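Local coordinates for protein 2-hydroxyisobutyryl-CoA synthetase (Aquincola tertiaricarbonis, PDB 6HE0) that belongs to the AMP-binding (ANL) enzymes and holds coenzyme A between its large and C-terminal domains, at residues F374-E379 against L446-K451; T221-I226 against S408-L413. All coordinates share one frame; numbering follows the deposited sequence.

Contact 1: F374-E379 against L446-K451; sequences FTIRGE and LGVRAK. With COA (coenzyme A), chain D.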
loop_
_atom_site.group_PDB
_atom_site.type_symbol
_atom_site.label_atom_id
_atom_site.label_comp_id
_atom_site.label_asym_id
_atom_site.label_seq_id
_atom_site.Cartn_x
_atom_site.Cartn_y
_atom_site.Cartn_z
ATOM N N PHE A 374 23.816 8.341 -1.599
ATOM C CA PHE A 374 23.872 7.030 -0.975
ATOM C C PHE A 374 22.466 6.609 -0.615
ATOM O O PHE A 374 21.578 7.442 -0.545
ATOM C CB PHE A 374 24.789 7.028 0.268
ATOM C CG PHE A 374 24.404 8.026 1.340
ATOM C CD1 PHE A 374 23.516 7.675 2.357
ATOM C CD2 PHE A 374 24.963 9.302 1.359
ATOM C CE1 PHE A 374 23.214 8.577 3.385
ATOM C CE2 PHE A 374 24.632 10.210 2.360
ATOM C CZ PHE A 374 23.775 9.840 3.377
ATOM N N THR A 375 22.276 5.323 -0.372
ATOM C CA THR A 375 20.996 4.735 -0.016
ATOM C C THR A 375 20.951 4.324 1.478
ATOM O O THR A 375 21.956 3.841 2.022
ATOM C CB THR A 375 20.668 3.615 -1.003
ATOM O OG1 THR A 375 20.809 4.144 -2.331
ATOM C CG2 THR A 375 19.257 3.153 -0.888
ATOM N N ILE A 376 19.779 4.583 2.144
ATOM C CA ILE A 376 19.471 4.223 3.538
ATOM C C ILE A 376 18.163 3.481 3.513
ATOM O O ILE A 376 17.126 4.065 3.209
ATOM C CB ILE A 376 19.434 5.444 4.504
ATOM C CG1 ILE A 376 20.824 6.141 4.582
ATOM C CG2 ILE A 376 18.860 5.085 5.903
ATOM C CD1 ILE A 376 22.026 5.335 5.209
ATOM N N ARG A 377 18.213 2.182 3.772
ATOM C CA ARG A 377 17.045 1.317 3.795
ATOM C C ARG A 377 16.179 1.480 2.529
ATOM O O ARG A 377 14.956 1.586 2.622
ATOM C CB ARG A 377 16.243 1.514 5.111
ATOM C CG ARG A 377 17.130 1.450 6.349
ATOM C CD ARG A 377 16.356 1.345 7.648
ATOM N NE ARG A 377 15.671 2.613 7.941
ATOM C CZ ARG A 377 16.201 3.631 8.607
ATOM N NH1 ARG A 377 17.453 3.568 9.048
ATOM N NH2 ARG A 377 15.490 4.727 8.825
ATOM N N GLY A 378 16.836 1.464 1.360
ATOM C CA GLY A 378 16.184 1.561 0.054
ATOM C C GLY A 378 15.815 2.971 -0.382
ATOM O O GLY A 378 15.195 3.148 -1.437
ATOM N N GLU A 379 16.165 3.993 0.444
ATOM C CA GLU A 379 15.829 5.396 0.190
ATOM C C GLU A 379 17.066 6.170 -0.203
ATOM O O GLU A 379 18.101 6.082 0.474
ATOM C CB GLU A 379 15.174 6.027 1.443
ATOM C CG GLU A 379 14.785 7.499 1.336
ATOM C CD GLU A 379 13.748 7.846 0.277
ATOM O OE1 GLU A 379 12.866 7.000 0.001
ATOM O OE2 GLU A 379 13.851 8.949 -0.311
ATOM N N LEU A 446 14.053 13.687 4.316
ATOM C CA LEU A 446 14.598 12.428 3.800
ATOM C C LEU A 446 13.591 11.328 3.530
ATOM O O LEU A 446 13.807 10.531 2.612
ATOM C CB LEU A 446 15.709 11.873 4.711
ATOM C CG LEU A 446 16.934 12.757 4.940
ATOM C CD1 LEU A 446 17.960 12.010 5.738
ATOM C CD2 LEU A 446 17.567 13.218 3.636
ATOM N N GLY A 447 12.572 11.231 4.368
ATOM C CA GLY A 447 11.574 10.167 4.262
ATOM C C GLY A 447 11.945 8.967 5.121
ATOM O O GLY A 447 11.185 7.996 5.197
ATOM N N VAL A 448 13.122 9.020 5.779
ATOM C CA VAL A 448 13.642 7.943 6.665
ATOM C C VAL A 448 14.098 8.560 7.942
ATOM O O VAL A 448 14.580 9.700 7.933
ATOM C CB VAL A 448 14.805 7.075 6.058
ATOM C CG1 VAL A 448 14.292 6.166 4.940
ATOM C CG2 VAL A 448 15.991 7.934 5.597
ATOM N N ARG A 449 14.020 7.792 9.023
ATOM C CA ARG A 449 14.434 8.190 10.362
ATOM C C ARG A 449 15.956 8.228 10.398
ATOM O O ARG A 449 16.626 7.226 10.103
ATOM C CB ARG A 449 13.884 7.173 11.390
ATOM C CG ARG A 449 14.186 7.455 12.876
ATOM C CD ARG A 449 13.940 6.234 13.782
ATOM N NE ARG A 449 14.369 4.980 13.143
ATOM C CZ ARG A 449 15.617 4.520 13.133
ATOM N NH1 ARG A 449 16.578 5.170 13.772
ATOM N NH2 ARG A 449 15.913 3.406 12.481
ATOM N N ALA A 450 16.502 9.391 10.737
ATOM C CA ALA A 450 17.944 9.529 10.933
ATOM C C ALA A 450 18.184 9.634 12.435
ATOM O O ALA A 450 17.302 10.092 13.177
ATOM C CB ALA A 450 18.450 10.785 10.248
ATOM N N LYS A 451 19.345 9.192 12.893
ATOM C CA LYS A 451 19.694 9.346 14.302
ATOM C C LYS A 451 20.502 10.658 14.390
ATOM O O LYS A 451 21.412 10.837 13.607
ATOM C CB LYS A 451 20.503 8.145 14.825
ATOM C CG LYS A 451 20.934 8.332 16.294
ATOM C CD LYS A 451 21.441 7.045 16.927
ATOM C CE LYS A 451 22.151 7.298 18.240
ATOM N NZ LYS A 451 23.554 6.785 18.222
HETATM N N1A COA D . 11.452 -2.221 3.934
HETATM C C2A COA D . 10.617 -2.754 4.831
HETATM N N3A COA D . 10.499 -2.474 6.135
HETATM C C4A COA D . 11.387 -1.549 6.516
HETATM C C5A COA D . 12.316 -0.914 5.709
HETATM C C6A COA D . 12.330 -1.280 4.342
HETATM N N6A COA D . 13.120 -0.725 3.429
HETATM N N7A COA D . 13.088 -0.031 6.450
HETATM C C8A COA D . 12.631 -0.169 7.671
HETATM N N9A COA D . 11.595 -1.060 7.784
HETATM C C1B COA D . 10.843 -1.396 8.999
HETATM C C2B COA D . 11.735 -1.632 10.211
HETATM O O2B COA D . 12.329 -2.923 10.147
HETATM C C3B COA D . 10.771 -1.304 11.357
HETATM O O3B COA D . 9.877 -2.394 11.662
HETATM P P3B COA D . 10.132 -3.457 12.797
HETATM O O7A COA D . 8.844 -3.922 13.274
HETATM O O8A COA D . 10.932 -4.502 12.106
HETATM O O9A COA D . 11.009 -2.831 13.871
HETATM C C4B COA D . 9.884 -0.197 10.784
HETATM O O4B COA D . 9.981 -0.321 9.344
HETATM C C5B COA D . 10.266 1.198 11.214
HETATM O O5B COA D . 11.684 1.340 10.946
HETATM P P1A COA D . 12.458 2.738 10.952
HETATM O O1A COA D . 13.908 2.578 10.698
HETATM O O2A COA D . 12.232 3.521 12.206
HETATM O O3A COA D . 11.659 3.517 9.815
HETATM P P2A COA D . 11.948 4.333 8.480
HETATM O O4A COA D . 12.303 5.699 8.884
HETATM O O5A COA D . 13.069 3.646 7.715
HETATM O O6A COA D . 10.603 4.190 7.633
HETATM C CBP COA D . 9.944 2.893 5.683
HETATM C CCP COA D . 10.264 2.865 7.179
HETATM C CDP COA D . 9.696 1.480 5.144
HETATM C CEP COA D . 8.665 3.730 5.503
HETATM C CAP COA D . 11.146 3.552 4.952
HETATM O OAP COA D . 12.392 2.900 5.185
HETATM C C9P COA D . 10.937 3.783 3.459
HETATM O O9P COA D . 10.088 4.576 3.064
HETATM N N8P COA D . 11.704 3.102 2.611
HETATM C C7P COA D . 11.489 3.233 1.178
HETATM C C6P COA D . 12.599 2.667 0.396
HETATM C C5P COA D . 12.225 1.358 -0.242
HETATM O O5P COA D . 11.884 0.388 0.436
HETATM N N4P COA D . 12.355 1.319 -1.567
HETATM C C3P COA D . 12.640 0.102 -2.311
HETATM C C2P COA D . 11.404 -0.625 -2.799
HETATM S S1P COA D . 11.833 -2.346 -2.446
HETATM O O HOH W 1 18.755 5.646 10.525
#
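The carbonyl oxygen of R449 is gripped twice, once by the guanidinium of R377 directly and once through a water. R377 NH2 gives it a nearly straight hydrogen bond (3.0 Å to R449 O, N-H...O 171°), lying close to the guanidinium plane and meeting a lone pair in the carbonyl plane. The water donates to the same oxygen and accepts from R377 NH1, which also bonds to D411 O. This fixes the rotation of the guanidinium and sets NE and NH2 toward the pyrophosphate of coenzyme A. R377 NE reaches COA O5A at 2.8 Å, and NH2 shares that oxygen; its bond to O4A is weak. The bend at chi3 (-71°) turns the group out of the line of its chain. R449 spans both phosphates: its backbone N donates at 2.7 Å to COA O4A, on the phosphate that R377 also holds, and its side chain takes the other, NE bonding to O2A at 2.8 Å and NH2 to O1A. The two guanidinium planes lie 12° apart, and COA O1A and R449 NH2 stand over one face of R377, offset toward its rim. With phosphate oxygens among them, and E412 bridged to R449, the two positive groups are probably well compensated. Deeper in, V448 wedges against the hairpin: CG1 meets E379 CB at 3.6 Å, and CG2 meets I376 CG2 at 4.1 Å. The hairpin closes through a type I' turn from I376 to E379, with R377 and G378 both at positive phi. G378 O lies 3.2 Å from COA C6P, so the turn runs directly against the pantetheine arm. R377 O accepts from the adenine amino group N6A. The whole is a coenzyme A pyrophosphate site, built from a beta hairpin and the loop following helix 428-446 of the C-terminal domain.

Contact 2: T221-I226 against S408-L413; sequences TPSYAI and SAMDEL. With COA (coenzyme A), chain D.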
loop_
_atom_site.group_PDB
_atom_site.type_symbol
_atom_site.label_atom_id
_atom_site.label_comp_id
_atom_site.label_asym_id
_atom_site.label_seq_id
_atom_site.Cartn_x
_atom_site.Cartn_y
_atom_site.Cartn_z
ATOM N N THR A 221 13.505 -5.028 -0.088
ATOM C CA THR A 221 14.922 -4.633 -0.140
ATOM C C THR A 221 15.733 -5.826 0.359
ATOM O O THR A 221 15.223 -6.606 1.185
ATOM C CB THR A 221 15.289 -3.327 0.651
ATOM O OG1 THR A 221 15.101 -3.481 2.058
ATOM C CG2 THR A 221 14.581 -2.099 0.147
ATOM N N PRO A 222 16.995 -6.012 -0.104
ATOM C CA PRO A 222 17.772 -7.181 0.371
ATOM C C PRO A 222 18.019 -7.158 1.889
ATOM O O PRO A 222 17.895 -8.191 2.532
ATOM C CB PRO A 222 19.077 -7.100 -0.438
ATOM C CG PRO A 222 18.752 -6.241 -1.602
ATOM C CD PRO A 222 17.757 -5.241 -1.113
ATOM N N SER A 223 18.321 -5.978 2.465
ATOM C CA SER A 223 18.580 -5.867 3.894
ATOM C C SER A 223 17.325 -6.179 4.723
ATOM O O SER A 223 17.442 -6.789 5.776
ATOM C CB SER A 223 19.160 -4.495 4.237
ATOM O OG SER A 223 18.321 -3.437 3.809
ATOM N N TYR A 224 16.131 -5.823 4.222
ATOM C CA TYR A 224 14.881 -6.171 4.901
ATOM C C TYR A 224 14.679 -7.682 5.015
ATOM O O TYR A 224 14.294 -8.177 6.083
ATOM C CB TYR A 224 13.646 -5.483 4.275
ATOM C CG TYR A 224 12.400 -5.689 5.112
ATOM C CD1 TYR A 224 12.353 -5.277 6.444
ATOM C CD2 TYR A 224 11.293 -6.357 4.595
ATOM C CE1 TYR A 224 11.210 -5.462 7.219
ATOM C CE2 TYR A 224 10.138 -6.545 5.362
ATOM C CZ TYR A 224 10.097 -6.073 6.667
ATOM O OH TYR A 224 8.990 -6.297 7.448
ATOM N N ALA A 225 15.044 -8.421 3.963
ATOM C CA ALA A 225 14.983 -9.882 3.970
ATOM C C ALA A 225 15.951 -10.423 4.997
ATOM O O ALA A 225 15.643 -11.442 5.611
ATOM C CB ALA A 225 15.319 -10.435 2.592
ATOM N N ILE A 226 17.126 -9.752 5.208
ATOM C CA ILE A 226 18.056 -10.203 6.255
ATOM C C ILE A 226 17.421 -9.931 7.612
ATOM O O ILE A 226 17.338 -10.862 8.425
ATOM C CB ILE A 226 19.499 -9.653 6.118
ATOM C CG1 ILE A 226 20.141 -10.187 4.813
ATOM C CG2 ILE A 226 20.352 -10.037 7.365
ATOM C CD1 ILE A 226 21.323 -9.498 4.331
ATOM N N SER A 408 23.444 -3.612 12.574
ATOM C CA SER A 408 22.435 -4.673 12.640
ATOM C C SER A 408 22.021 -4.995 11.202
ATOM O O SER A 408 22.769 -4.677 10.294
ATOM C CB SER A 408 21.264 -4.313 13.551
ATOM O OG SER A 408 20.827 -2.992 13.289
ATOM N N ALA A 409 20.872 -5.603 10.971
ATOM C CA ALA A 409 20.498 -5.996 9.603
ATOM C C ALA A 409 20.251 -4.838 8.604
ATOM O O ALA A 409 20.285 -5.052 7.387
ATOM C CB ALA A 409 19.293 -6.898 9.661
ATOM N N MET A 410 19.960 -3.643 9.086
ATOM C CA MET A 410 19.660 -2.554 8.164
ATOM C C MET A 410 20.427 -1.314 8.464
ATOM O O MET A 410 20.982 -1.191 9.560
ATOM C CB MET A 410 18.153 -2.275 8.070
ATOM C CG MET A 410 17.367 -3.473 7.544
ATOM S SD MET A 410 15.621 -3.150 7.398
ATOM C CE MET A 410 15.595 -2.316 5.848
ATOM N N ASP A 411 20.503 -0.400 7.464
ATOM C CA ASP A 411 21.271 0.827 7.603
ATOM C C ASP A 411 20.762 1.695 8.711
ATOM O O ASP A 411 19.560 1.707 9.017
ATOM C CB ASP A 411 21.254 1.676 6.324
ATOM C CG ASP A 411 21.559 0.930 5.063
ATOM O OD1 ASP A 411 22.646 0.354 4.975
ATOM O OD2 ASP A 411 20.729 0.977 4.137
ATOM N N GLU A 412 21.706 2.452 9.280
ATOM C CA GLU A 412 21.471 3.515 10.240
ATOM C C GLU A 412 22.208 4.726 9.725
ATOM O O GLU A 412 23.368 4.640 9.288
ATOM C CB GLU A 412 21.883 3.128 11.671
ATOM C CG GLU A 412 20.826 2.285 12.390
ATOM C CD GLU A 412 19.455 2.921 12.660
ATOM O OE1 GLU A 412 18.456 2.167 12.753
ATOM O OE2 GLU A 412 19.378 4.166 12.790
ATOM N N LEU A 413 21.498 5.829 9.692
ATOM C CA LEU A 413 22.022 7.105 9.276
ATOM C C LEU A 413 22.240 7.906 10.552
ATOM O O LEU A 413 21.268 8.237 11.223
ATOM C CB LEU A 413 20.971 7.845 8.421
ATOM C CG LEU A 413 21.450 8.812 7.322
ATOM C CD1 LEU A 413 20.337 9.738 6.899
ATOM C CD2 LEU A 413 22.689 9.597 7.716
HETATM N N1A COA D . 11.452 -2.221 3.934
HETATM C C2A COA D . 10.617 -2.754 4.831
HETATM N N3A COA D . 10.499 -2.474 6.135
HETATM C C4A COA D . 11.387 -1.549 6.516
HETATM C C5A COA D . 12.316 -0.914 5.709
HETATM C C6A COA D . 12.330 -1.280 4.342
HETATM N N6A COA D . 13.120 -0.725 3.429
HETATM N N7A COA D . 13.088 -0.031 6.450
HETATM C C8A COA D . 12.631 -0.169 7.671
HETATM N N9A COA D . 11.595 -1.060 7.784
HETATM C C1B COA D . 10.843 -1.396 8.999
HETATM C C2B COA D . 11.735 -1.632 10.211
HETATM O O2B COA D . 12.329 -2.923 10.147
HETATM C C3B COA D . 10.771 -1.304 11.357
HETATM O O3B COA D . 9.877 -2.394 11.662
HETATM P P3B COA D . 10.132 -3.457 12.797
HETATM O O7A COA D . 8.844 -3.922 13.274
HETATM O O8A COA D . 10.932 -4.502 12.106
HETATM O O9A COA D . 11.009 -2.831 13.871
HETATM C C4B COA D . 9.884 -0.197 10.784
HETATM O O4B COA D . 9.981 -0.321 9.344
HETATM C C5B COA D . 10.266 1.198 11.214
HETATM O O5B COA D . 11.684 1.340 10.946
HETATM P P1A COA D . 12.458 2.738 10.952
HETATM O O1A COA D . 13.908 2.578 10.698
HETATM O O2A COA D . 12.232 3.521 12.206
HETATM O O3A COA D . 11.659 3.517 9.815
HETATM P P2A COA D . 11.948 4.333 8.480
HETATM O O4A COA D . 12.303 5.699 8.884
HETATM O O5A COA D . 13.069 3.646 7.715
HETATM O O6A COA D . 10.603 4.190 7.633
HETATM C CBP COA D . 9.944 2.893 5.683
HETATM C CCP COA D . 10.264 2.865 7.179
HETATM C CDP COA D . 9.696 1.480 5.144
HETATM C CEP COA D . 8.665 3.730 5.503
HETATM C CAP COA D . 11.146 3.552 4.952
HETATM O OAP COA D . 12.392 2.900 5.185
HETATM C C9P COA D . 10.937 3.783 3.459
HETATM O O9P COA D . 10.088 4.576 3.064
HETATM N N8P COA D . 11.704 3.102 2.611
HETATM C C7P COA D . 11.489 3.233 1.178
HETATM C C6P COA D . 12.599 2.667 0.396
HETATM C C5P COA D . 12.225 1.358 -0.242
HETATM O O5P COA D . 11.884 0.388 0.436
HETATM N N4P COA D . 12.355 1.319 -1.567
HETATM C C3P COA D . 12.640 0.102 -2.311
HETATM C C2P COA D . 11.404 -0.625 -2.799
HETATM S S1P COA D . 11.833 -2.346 -2.446
HETATM O O HOH W 2 19.249 -1.122 4.784
#
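M410 reaches from the loop before strand 412-419 to the first turn of helix 222-234, with S223 and Y224 as its main partners. From CB, CG is set anti to the carbonyl carbon (chi1 -62°) and passes alongside S223, 3.8 Å from S223 O. SD follows in an extended line and comes to the edge of the Y224 ring, 4.0 Å from Y224 CD1. The sulfur is 5.4 Å from the ring centroid and 86° off the ring normal, which makes this an edge-on Met-aromatic contact. A bend at chi3 (82°) then carries CE to S223 OG at 3.6 Å and to the adenine of coenzyme A, where it touches N7A at 3.4 Å. The adenine also meets Y224: COA C2A stands 3.3 Å above the ring plane, over its centre, while the phenol OH is held by S203. Thus M410 borders the tyrosine at its edge and the purine with its methyl. Beside it, S223 CB packs on A409 O, and I226 CG2 meets A409 CB at 4.0 Å, an apolar contact one helical turn on. S223 OG bonds to E252 and also accepts from a water that takes the N-H of D411 and gives a weak bond to D411 OD2; this bridge ties the helix start to the loop without a direct hydrogen bond between them. D411 is further held by salt bridges from R406 and R474. At the start of the helix T221 is the N-cap, its OG1 accepting a weak capping bond from Y224 N. The arrangement is an adenine pocket at a domain interface, formed by a helix N-terminus of the AMP-binding domain and a loop of the C-terminal domain.

In the fold
The two contacts lie about 11 Å apart between centres and share one coenzyme A: contact 1 grips chiefly the pyrophosphate and also takes the adenine amino group, while contact 2 packs on the adenine ring. They join directly where R377 NH1 lies 2.8 Å from D411 O, and again where K451 N lies 2.7 Å from L413 O, the latter between neighbouring strands 451-454 and 412-419. L446 CD1 also packs on L413 CD1 at 3.5 Å. Farther along, the pantetheine arm runs past G378 toward T221, whose CG2 is 3.8 Å from COA S1P. The T221 side chain is about 7 Å from bound 8LE, consistent with the thiol end being directed toward the nucleotide site.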